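Local atomic coordinates of ribokinase, putative (PDB entry 3B1N), a protein that probably transfers a phosphate from a nucleotide donor to nucleosides, as a ribokinase-family nucleoside kinase, and is seen here holding ADP and the nucleoside analogue mizoribine. Residues B[3-8]-B[55-60]; B[139-144]-B[151-156]; B[162-167]-B[257-262]; B[277-282]-B[290-295]. One frame throughout, in Å; residues are numbered along the deposited sequence.

Contact 1: residues B[3-8]-B[55-60]. With MZR (5-hydroxy-1-(beta-D-ribofuranosyl)-1H-imidazole-4-carboxamide), chain F.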
# COMPACT_ATOMS: atom_id res chain seq x y z
N THR B 3 -20.48 24.80 9.10
CA THR B 3 -19.91 24.41 7.81
C THR B 3 -20.08 22.89 7.64
O THR B 3 -19.75 22.15 8.57
CB THR B 3 -18.40 24.77 7.76
OG1 THR B 3 -18.31 26.20 7.91
CG2 THR B 3 -17.78 24.37 6.42
N LEU B 4 -20.74 22.50 6.55
CA LEU B 4 -21.09 21.07 6.35
C LEU B 4 -19.91 20.39 5.68
O LEU B 4 -19.43 20.84 4.63
CB LEU B 4 -22.31 20.92 5.43
CG LEU B 4 -22.95 19.54 5.33
CD1 LEU B 4 -23.63 19.17 6.67
CD2 LEU B 4 -23.96 19.48 4.17
N ILE B 5 -19.46 19.30 6.31
CA ILE B 5 -18.26 18.61 5.78
C ILE B 5 -18.68 17.24 5.29
O ILE B 5 -18.80 16.32 6.09
CB ILE B 5 -17.18 18.47 6.90
CG1 ILE B 5 -16.95 19.78 7.68
CG2 ILE B 5 -15.88 17.90 6.26
CD1 ILE B 5 -16.49 20.91 6.82
N CYS B 6 -18.84 17.11 3.97
CA CYS B 6 -19.32 15.84 3.40
C CYS B 6 -18.14 15.02 2.92
O CYS B 6 -17.31 15.50 2.15
CB CYS B 6 -20.20 16.12 2.20
SG CYS B 6 -21.65 17.12 2.55
N GLY B 7 -18.02 13.81 3.41
CA GLY B 7 -16.89 12.99 2.93
C GLY B 7 -16.82 11.74 3.76
O GLY B 7 -17.64 11.47 4.63
N SER B 8 -15.80 10.93 3.47
CA SER B 8 -15.63 9.67 4.19
C SER B 8 -15.34 9.86 5.67
O SER B 8 -14.70 10.84 6.08
CB SER B 8 -14.51 8.85 3.55
OG SER B 8 -13.30 9.58 3.58
N TYR B 55 -11.89 17.94 11.79
CA TYR B 55 -10.98 18.04 12.95
C TYR B 55 -10.18 19.36 12.83
O TYR B 55 -10.01 20.06 13.84
CB TYR B 55 -10.05 16.81 12.97
CG TYR B 55 -9.05 16.84 14.10
CD1 TYR B 55 -9.43 16.50 15.39
CD2 TYR B 55 -7.75 17.23 13.85
CE1 TYR B 55 -8.52 16.57 16.45
CE2 TYR B 55 -6.82 17.27 14.91
CZ TYR B 55 -7.22 16.96 16.17
OH TYR B 55 -6.33 17.01 17.25
N ALA B 56 -9.67 19.66 11.64
CA ALA B 56 -8.93 20.90 11.41
C ALA B 56 -9.79 22.13 11.65
O ALA B 56 -9.35 23.05 12.36
CB ALA B 56 -8.33 20.92 10.02
N LEU B 57 -11.01 22.11 11.15
CA LEU B 57 -11.90 23.28 11.32
C LEU B 57 -12.19 23.44 12.81
O LEU B 57 -12.21 24.59 13.32
CB LEU B 57 -13.12 23.11 10.43
CG LEU B 57 -14.08 24.30 10.51
CD1 LEU B 57 -13.31 25.56 10.10
CD2 LEU B 57 -15.17 24.01 9.49
N ASN B 58 -12.38 22.34 13.54
CA ASN B 58 -12.65 22.35 14.98
C ASN B 58 -11.47 22.88 15.78
O ASN B 58 -11.65 23.65 16.78
CB ASN B 58 -13.07 20.94 15.42
CG ASN B 58 -13.66 20.91 16.80
OD1 ASN B 58 -14.69 21.58 17.05
ND2 ASN B 58 -13.04 20.18 17.71
N LEU B 59 -10.25 22.52 15.39
CA LEU B 59 -9.06 23.08 16.07
C LEU B 59 -9.05 24.60 15.95
O LEU B 59 -8.54 25.28 16.85
CB LEU B 59 -7.78 22.58 15.40
CG LEU B 59 -7.34 21.15 15.70
CD1 LEU B 59 -6.13 20.85 14.81
CD2 LEU B 59 -7.00 20.93 17.19
N LEU B 60 -9.55 25.12 14.85
CA LEU B 60 -9.51 26.58 14.60
C LEU B 60 -10.67 27.30 15.34
O LEU B 60 -10.73 28.54 15.35
CB LEU B 60 -9.53 26.89 13.13
CG LEU B 60 -8.21 26.51 12.40
CD1 LEU B 60 -8.40 26.40 10.91
CD2 LEU B 60 -7.14 27.61 12.77
N1 MZR F . -12.68 7.53 -0.71
O3 MZR F . -11.79 8.70 1.66
C4 MZR F . -10.61 8.06 1.24
C5 MZR F . -10.45 7.27 0.04
C6 MZR F . -11.50 6.98 -0.94
O6 MZR F . -11.17 6.23 -1.89
N7 MZR F . -9.15 6.87 0.10
C8 MZR F . -8.59 7.38 1.21
N9 MZR F . -9.48 8.12 1.94
C1' MZR F . -9.21 8.87 3.18
C2' MZR F . -8.46 8.15 4.28
O2' MZR F . -9.45 7.59 5.14
C3' MZR F . -7.59 9.28 4.88
O3' MZR F . -7.82 9.61 6.25
C4' MZR F . -7.85 10.47 4.00
O4' MZR F . -8.31 9.90 2.79
C5' MZR F . -6.59 11.27 3.76
O5' MZR F . -6.97 12.40 2.93
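Leu57 packs against Thr3 and Ile5 where helix 49-59 lies on strand 3-6 of the central Rossmann-like sheet of this PfkB-type kinase. One branch does most of the touching. CD2 of Leu57 sits 3.7 Å from CB of Thr3, and the same methyl lies 4.0 Å from CG2 of Thr3, while the two side chains run at a slant to one another. Leu57 faces the strand from its place on the helix, and a chi1 of -178°, with CG anti to the backbone N, lets the CD2 branch do the touching. Ile5, two residues further on and on the same side of the strand, adds a looser contact, its CD1 lying 4.3 Å from Leu57 CD2. The contact is small, 83 Å² in total, and made almost wholly by carbon, with Thr3 OG1 at its margin, 4.1 Å from Leu57 CD2; all three residues are buried. Leu260 and Tyr261 of helix 251-264 touch Ile5 and Leu57 respectively, and Ala64 of strand 64-71 meets Leu57. Beyond its strand the same segment runs into the nucleoside pocket, where Ser8 OG is also hydrogen-bonded to Cys49 N and lies 2.6 Å from O3 of the bound mizoribine, a hydrogen bond in which either oxygen could be the donor.

Contact 2: residues B[139-144]-B[151-156]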
# COMPACT_ATOMS: atom_id res chain seq x y z
N ALA B 139 -19.87 24.67 2.60
CA ALA B 139 -19.69 23.20 2.64
C ALA B 139 -18.47 22.79 1.86
O ALA B 139 -17.92 23.55 1.08
CB ALA B 139 -20.93 22.50 2.06
N ILE B 140 -18.08 21.52 2.03
CA ILE B 140 -17.12 20.88 1.14
C ILE B 140 -17.68 19.49 0.83
O ILE B 140 -18.27 18.85 1.71
CB ILE B 140 -15.72 20.74 1.83
CG1 ILE B 140 -14.71 20.14 0.79
CG2 ILE B 140 -15.77 20.05 3.18
CD1 ILE B 140 -13.23 20.44 1.24
N VAL B 141 -17.48 19.07 -0.40
CA VAL B 141 -17.79 17.68 -0.80
C VAL B 141 -16.45 17.04 -1.16
O VAL B 141 -15.79 17.42 -2.13
CB VAL B 141 -18.74 17.63 -2.01
CG1 VAL B 141 -18.95 16.14 -2.46
CG2 VAL B 141 -20.11 18.33 -1.67
N GLY B 142 -16.04 16.06 -0.34
CA GLY B 142 -14.79 15.39 -0.56
C GLY B 142 -14.99 13.92 -0.89
O GLY B 142 -16.14 13.48 -1.05
N PRO B 143 -13.91 13.15 -0.95
CA PRO B 143 -13.98 11.77 -1.38
C PRO B 143 -14.93 10.99 -0.48
O PRO B 143 -14.93 11.15 0.75
CB PRO B 143 -12.56 11.26 -1.19
CG PRO B 143 -11.73 12.49 -1.50
CD PRO B 143 -12.51 13.59 -0.78
N ASP B 144 -15.72 10.13 -1.10
CA ASP B 144 -16.86 9.49 -0.43
C ASP B 144 -17.39 8.44 -1.38
O ASP B 144 -16.86 8.26 -2.47
CB ASP B 144 -17.96 10.56 -0.21
CG ASP B 144 -18.82 10.32 1.01
OD1 ASP B 144 -18.92 9.22 1.54
OD2 ASP B 144 -19.40 11.33 1.47
N GLN B 151 -24.51 13.32 -5.58
CA GLN B 151 -25.73 13.79 -4.95
C GLN B 151 -25.49 15.05 -4.13
O GLN B 151 -26.25 15.98 -4.15
CB GLN B 151 -26.24 12.69 -4.02
CG GLN B 151 -27.61 12.91 -3.47
CD GLN B 151 -27.96 11.81 -2.49
OE1 GLN B 151 -28.48 10.75 -2.88
NE2 GLN B 151 -27.58 12.00 -1.24
N HIS B 152 -24.42 15.03 -3.33
CA HIS B 152 -24.16 16.19 -2.47
C HIS B 152 -23.89 17.44 -3.31
O HIS B 152 -24.34 18.54 -2.95
CB HIS B 152 -22.96 15.94 -1.53
CG HIS B 152 -23.19 14.86 -0.53
ND1 HIS B 152 -24.43 14.50 -0.05
CD2 HIS B 152 -22.28 14.09 0.13
CE1 HIS B 152 -24.28 13.51 0.82
NE2 HIS B 152 -22.98 13.25 0.94
N THR B 153 -23.15 17.27 -4.40
CA THR B 153 -22.87 18.40 -5.27
C THR B 153 -24.13 18.98 -5.89
O THR B 153 -24.29 20.21 -5.92
CB THR B 153 -21.81 18.14 -6.33
OG1 THR B 153 -22.27 17.19 -7.28
CG2 THR B 153 -20.58 17.59 -5.65
N GLU B 154 -25.00 18.08 -6.38
CA GLU B 154 -26.27 18.53 -6.95
C GLU B 154 -27.11 19.28 -5.92
O GLU B 154 -27.64 20.36 -6.21
CB GLU B 154 -27.04 17.34 -7.57
CG GLU B 154 -26.36 16.73 -8.81
CD GLU B 154 -26.50 17.62 -10.06
OE1 GLU B 154 -27.33 18.57 -10.07
OE2 GLU B 154 -25.78 17.35 -11.04
N GLU B 155 -27.22 18.73 -4.74
CA GLU B 155 -28.09 19.27 -3.70
C GLU B 155 -27.56 20.57 -3.14
O GLU B 155 -28.30 21.51 -2.90
CB GLU B 155 -28.29 18.27 -2.61
CG GLU B 155 -29.18 17.11 -3.11
CD GLU B 155 -29.52 16.14 -2.06
OE1 GLU B 155 -29.13 16.40 -0.90
OE2 GLU B 155 -30.18 15.10 -2.38
N LEU B 156 -26.25 20.65 -2.92
CA LEU B 156 -25.74 21.90 -2.39
C LEU B 156 -25.91 23.04 -3.40
O LEU B 156 -26.21 24.18 -3.02
CB LEU B 156 -24.27 21.75 -1.93
CG LEU B 156 -24.10 20.92 -0.67
CD1 LEU B 156 -22.64 20.46 -0.63
CD2 LEU B 156 -24.46 21.71 0.60
O HOH W 1 -21.32 12.16 3.07
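Val141 is the centre of this contact, its two methyls meeting three residues of helix 146-158. CG2 lies 3.5 Å from Leu156 CD1, closer than usual for two carbons, and 3.7 Å from His152 CB. CG1, placed anti to the backbone N (chi1 176°), turns instead to Thr153, whose CG2 is 3.9 Å away. Ala139, two residues earlier on the same strand face, extends the apolar patch, with its CB 3.8 Å from Leu156 CD1. At the other end the contact becomes polar. Asp144 OD2 and His152 NE2 stand 4.1 Å apart, the carboxylate oxygen near the plane of the ring at its edge and the two planes 52° apart. A water spans this gap, donating to Asp144 OD2 at 2.6 Å and lying 2.9 Å from His152 NE2. Further out, Phe163 of the next strand touches Ala139, Thr153 and Leu156, and Cys6 of strand 3-6 touches His152. The hydroxyl of Thr153 is turned to Val150 O within its own helix, which keeps the methyl for Val141. The axes of segments 139-141 and 151-156 approach to 9.0 Å with 150° between their directions, nearly antiparallel, as expected for the first two elements of the beta-alpha-beta unit formed by strand 138-141, helix 146-158 and strand 163-165 in a Rossmann-like fold.

Contact 3: residues B[162-167]-B[257-262]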
# COMPACT_ATOMS: atom_id res chain seq x y z
N PRO B 162 -22.57 27.79 -0.89
CA PRO B 162 -21.24 27.79 -1.54
C PRO B 162 -20.46 26.54 -1.05
O PRO B 162 -20.55 26.22 0.11
CB PRO B 162 -20.58 29.06 -1.04
CG PRO B 162 -21.41 29.60 0.05
CD PRO B 162 -22.73 28.89 0.10
N PHE B 163 -19.78 25.85 -1.95
CA PHE B 163 -19.06 24.65 -1.50
C PHE B 163 -17.80 24.45 -2.30
O PHE B 163 -17.71 24.75 -3.50
CB PHE B 163 -19.97 23.38 -1.52
CG PHE B 163 -20.35 22.91 -2.91
CD1 PHE B 163 -19.67 21.86 -3.54
CD2 PHE B 163 -21.42 23.49 -3.59
CE1 PHE B 163 -20.03 21.41 -4.81
CE2 PHE B 163 -21.81 23.04 -4.86
CZ PHE B 163 -21.14 22.00 -5.48
N ILE B 164 -16.79 23.92 -1.60
CA ILE B 164 -15.59 23.41 -2.26
C ILE B 164 -15.86 21.98 -2.76
O ILE B 164 -16.41 21.19 -2.00
CB ILE B 164 -14.42 23.32 -1.23
CG1 ILE B 164 -14.10 24.70 -0.60
CG2 ILE B 164 -13.15 22.77 -1.96
CD1 ILE B 164 -12.93 24.66 0.40
N PHE B 165 -15.47 21.71 -3.99
CA PHE B 165 -15.49 20.35 -4.55
C PHE B 165 -14.07 19.80 -4.53
O PHE B 165 -13.16 20.39 -5.12
CB PHE B 165 -16.06 20.39 -5.96
CG PHE B 165 -16.11 19.06 -6.65
CD1 PHE B 165 -16.71 17.96 -6.04
CD2 PHE B 165 -15.60 18.93 -7.93
CE1 PHE B 165 -16.77 16.72 -6.72
CE2 PHE B 165 -15.62 17.70 -8.59
CZ PHE B 165 -16.22 16.61 -7.97
N ASP B 166 -13.88 18.68 -3.83
CA ASP B 166 -12.62 18.05 -3.59
C ASP B 166 -12.76 16.56 -4.10
O ASP B 166 -12.95 15.71 -3.20
CB ASP B 166 -12.53 18.23 -2.05
CG ASP B 166 -11.40 17.49 -1.38
OD1 ASP B 166 -10.37 17.23 -2.03
OD2 ASP B 166 -11.57 17.18 -0.15
N PRO B 167 -12.67 16.26 -5.43
CA PRO B 167 -12.92 14.88 -5.89
C PRO B 167 -11.87 13.91 -5.31
O PRO B 167 -12.22 12.78 -4.90
CB PRO B 167 -12.93 15.00 -7.41
CG PRO B 167 -12.19 16.29 -7.75
CD PRO B 167 -12.45 17.18 -6.57
N GLY B 257 -9.40 22.31 5.93
CA GLY B 257 -9.99 22.89 7.17
C GLY B 257 -9.60 24.35 7.31
O GLY B 257 -10.47 25.21 7.60
N GLY B 258 -8.32 24.67 7.11
CA GLY B 258 -7.90 26.07 7.26
C GLY B 258 -8.50 26.95 6.19
O GLY B 258 -8.89 28.11 6.46
N LEU B 259 -8.55 26.45 4.97
CA LEU B 259 -9.17 27.21 3.88
C LEU B 259 -10.63 27.51 4.20
O LEU B 259 -11.07 28.66 4.03
CB LEU B 259 -9.04 26.46 2.58
CG LEU B 259 -9.08 27.38 1.38
CD1 LEU B 259 -7.73 28.10 1.26
CD2 LEU B 259 -9.36 26.55 0.13
N LEU B 260 -11.39 26.50 4.65
CA LEU B 260 -12.81 26.67 4.97
C LEU B 260 -12.95 27.72 6.10
O LEU B 260 -13.86 28.56 6.03
CB LEU B 260 -13.48 25.36 5.43
CG LEU B 260 -13.68 24.37 4.30
CD1 LEU B 260 -13.94 23.02 4.97
CD2 LEU B 260 -14.92 24.83 3.49
N TYR B 261 -12.08 27.69 7.10
CA TYR B 261 -12.18 28.67 8.19
C TYR B 261 -11.94 30.07 7.61
O TYR B 261 -12.69 31.03 7.93
CB TYR B 261 -11.10 28.37 9.25
CG TYR B 261 -11.19 29.30 10.43
CD1 TYR B 261 -12.06 29.02 11.46
CD2 TYR B 261 -10.42 30.47 10.46
CE1 TYR B 261 -12.16 29.85 12.55
CE2 TYR B 261 -10.51 31.33 11.56
CZ TYR B 261 -11.39 30.99 12.59
OH TYR B 261 -11.48 31.84 13.69
N GLY B 262 -10.92 30.21 6.75
CA GLY B 262 -10.61 31.53 6.15
C GLY B 262 -11.80 32.02 5.31
O GLY B 262 -12.18 33.21 5.41
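Ile164 and the leucine pair Leu259 and Leu260 make the whole of this contact between strand 163-165 and helix 251-264, and the interaction across it is apolar. The end methyl of Ile164 does nearly all the touching. CD1 is 3.7 Å from Leu260 CD2 and 4.0 Å from Leu260 CG, and on the neighbouring leucine it lies 4.0 Å from Leu259 CD2. Ile164 reaches that far because CG1 and CD1 continue in an extended chain (chi2 -178°), so that the methyl is carried out from the strand and meets both leucines. The Ile164 and Leu260 side chains pass one another at an angle. Polar interactions lie at the margins and involve other partners. The strand is fixed in the sheet by backbone hydrogen bonds from Ile164 to Ala139 and Val141, and Phe163 N is hydrogen-bonded to Thr187 OG1. Aromatic packing is local to the strand end, where Pro167 CD sits over one face of the Phe165 ring, offset toward its rim. Leu260 also meets Leu138 of strand 138-141 and Ile53 of helix 49-59, so the apolar cluster joins a neighbouring strand and a second helix. With only carbon atoms meeting, 114 Å² covered and all three residues buried, the contact rests on shape and hydrophobic packing and has no directional polar bond of its own.

Contact 4: residues B[277-282]-B[290-295]. With ADP (adenosine-5'-diphosphate), chain G.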
# COMPACT_ATOMS: atom_id res chain seq x y z
N SER B 277 -2.02 26.44 4.62
CA SER B 277 -0.63 25.99 4.50
C SER B 277 -0.03 25.69 5.88
O SER B 277 0.60 24.62 6.11
CB SER B 277 0.14 27.08 3.79
OG SER B 277 1.47 26.62 3.61
N LEU B 278 -0.31 26.57 6.83
CA LEU B 278 0.13 26.34 8.20
C LEU B 278 -0.48 25.07 8.77
O LEU B 278 0.24 24.25 9.38
CB LEU B 278 -0.19 27.52 9.11
CG LEU B 278 0.06 27.33 10.58
CD1 LEU B 278 1.52 27.05 10.89
CD2 LEU B 278 -0.41 28.58 11.33
N MET B 279 -1.79 24.88 8.58
CA MET B 279 -2.39 23.64 9.14
C MET B 279 -1.74 22.38 8.53
O MET B 279 -1.53 21.42 9.30
CB MET B 279 -3.89 23.65 8.87
CG MET B 279 -4.64 24.81 9.63
SD MET B 279 -4.57 24.73 11.40
CE MET B 279 -5.77 23.42 11.76
N GLY B 280 -1.45 22.40 7.23
CA GLY B 280 -0.75 21.29 6.60
C GLY B 280 0.59 21.00 7.27
O GLY B 280 0.96 19.82 7.52
N ALA B 281 1.32 22.06 7.58
CA ALA B 281 2.63 21.89 8.29
C ALA B 281 2.52 21.43 9.70
O ALA B 281 3.40 20.68 10.18
CB ALA B 281 3.45 23.20 8.21
N LEU B 282 1.49 21.86 10.42
CA LEU B 282 1.36 21.39 11.80
C LEU B 282 0.97 19.92 11.83
O LEU B 282 1.42 19.15 12.67
CB LEU B 282 0.31 22.20 12.56
CG LEU B 282 0.63 23.69 12.58
CD1 LEU B 282 -0.54 24.45 13.15
CD2 LEU B 282 1.88 23.87 13.50
N GLN B 290 -5.04 13.10 12.40
CA GLN B 290 -5.68 13.96 13.40
C GLN B 290 -4.97 13.98 14.75
O GLN B 290 -5.55 14.40 15.75
CB GLN B 290 -7.15 13.55 13.61
CG GLN B 290 -8.05 13.60 12.36
CD GLN B 290 -9.43 13.00 12.67
OE1 GLN B 290 -9.92 13.09 13.83
NE2 GLN B 290 -10.10 12.49 11.65
N THR B 291 -3.70 13.59 14.83
CA THR B 291 -3.10 13.57 16.16
C THR B 291 -2.46 14.89 16.56
O THR B 291 -2.35 15.16 17.78
CB THR B 291 -2.19 12.38 16.39
OG1 THR B 291 -0.99 12.56 15.63
CG2 THR B 291 -2.89 11.12 15.95
N TYR B 292 -2.07 15.71 15.59
CA TYR B 292 -1.68 17.09 15.89
C TYR B 292 -2.79 17.79 16.67
O TYR B 292 -3.97 17.65 16.35
CB TYR B 292 -1.27 17.87 14.63
CG TYR B 292 -2.40 18.34 13.71
CD1 TYR B 292 -3.30 17.43 13.13
CD2 TYR B 292 -2.56 19.70 13.44
CE1 TYR B 292 -4.31 17.91 12.29
CE2 TYR B 292 -3.55 20.18 12.61
CZ TYR B 292 -4.44 19.24 12.05
OH TYR B 292 -5.45 19.73 11.25
N ALA B 293 -2.41 18.45 17.76
CA ALA B 293 -3.42 19.09 18.59
C ALA B 293 -2.93 20.46 19.09
O ALA B 293 -2.91 20.70 20.34
CB ALA B 293 -3.79 18.15 19.78
N PRO B 294 -2.57 21.38 18.18
CA PRO B 294 -2.24 22.74 18.57
C PRO B 294 -3.43 23.45 19.23
O PRO B 294 -4.59 23.27 18.84
CB PRO B 294 -1.87 23.42 17.23
CG PRO B 294 -2.78 22.68 16.23
CD PRO B 294 -2.75 21.25 16.71
N THR B 295 -3.11 24.26 20.24
CA THR B 295 -4.12 25.15 20.75
C THR B 295 -4.35 26.25 19.76
O THR B 295 -3.55 26.54 18.83
CB THR B 295 -3.71 25.79 22.09
OG1 THR B 295 -2.59 26.64 21.88
CG2 THR B 295 -3.38 24.71 23.13
PB ADP G . -2.53 15.95 -0.15
O1B ADP G . -1.88 15.13 -1.25
O2B ADP G . -3.94 16.29 -0.54
O3B ADP G . -2.46 15.52 1.28
PA ADP G . -0.31 17.96 -0.31
O1A ADP G . 0.73 16.84 -0.18
O2A ADP G . -0.31 18.84 -1.53
O3A ADP G . -1.80 17.44 -0.23
O5' ADP G . -0.09 18.75 1.02
C5' ADP G . -1.05 19.77 1.32
C4' ADP G . -0.44 20.98 2.01
O4' ADP G . 0.15 20.56 3.26
C3' ADP G . 0.70 21.66 1.22
O3' ADP G . 0.19 22.56 0.23
C2' ADP G . 1.51 22.26 2.34
O2' ADP G . 0.94 23.52 2.74
C1' ADP G . 1.36 21.28 3.48
N9 ADP G . 2.48 20.29 3.42
C8 ADP G . 2.53 19.08 2.79
N7 ADP G . 3.78 18.52 2.94
C5 ADP G . 4.52 19.41 3.59
C6 ADP G . 5.91 19.47 4.03
N6 ADP G . 6.71 18.40 3.76
N1 ADP G . 6.32 20.54 4.68
C2 ADP G . 5.51 21.60 4.94
N3 ADP G . 4.22 21.60 4.58
C4 ADP G . 3.69 20.58 3.90
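Ser277 OG has two partners: it accepts a rather long hydrogen bond from ADP O2', 3.3 Å away, and is also hydrogen-bonded to Pro238 O. A chi1 of -177°, with OG anti to the backbone N, places the hydroxyl oxygen where it can take the ADP hydroxyl while its own proton serves Pro238 O. One helical turn on, Gly280 has no side chain, and ADP O4' comes within 3.5 Å of its CA. The same helix, 269-284, turns another side to the loop that follows it, where Tyr292 has the largest share of the buried surface. Met279, bent at chi2 and chi3, brings its CE to the edge of the Tyr292 ring, near the ring plane, 3.7 Å from OH and 4.0 Å from CE2. The two side chains meet at about a right angle. Nearer the root of the same side of the ring, Leu282 CB lies 3.9 Å from Tyr292 CD2, while the Tyr292 CB lies 3.6 Å from Leu282 O. In the PfkB-type fold of this kinase, the helix thus lines the nucleotide site on one side and packs against the loop leading to helix 296-307 on another. That loop is held to helix 49-59 by Tyr292 O, hydrogen-bonded to Tyr55 OH, and by Gln290 NE2, hydrogen-bonded to Asn52 OD1. Further along, Leu282 CD1 meets Pro294 CG at 4.2 Å. Thr295, next in the chain, is the N-cap of helix 296-307; its side chain caps a backbone N there, and its own N is hydrogen-bonded to Glu298 OE1, an arrangement consistent with a capping box.

In the fold
Contacts 1, 2 and 3 reach the same sheet, with strand 138-141 lying between strands 3-6 and 163-165. Backbone pairs join them: Cys6 O and Gly142 N are 2.9 Å apart, as are Val141 O and Asp166 N, both probable hydrogen bonds. Contact 1 also touches contact 3, with Leu60 CD1 3.7 Å from Gly258 CA, their centres about 9 Å apart. Contact 4 meets contact 1 where Leu59 CD1 lies 3.5 Å from Tyr292 CE2, but its centre is about 25 Å from that of contact 2. Ser8 and Pro143 border the nucleoside pocket, whereas Ser277 and Gly280 border that of ADP.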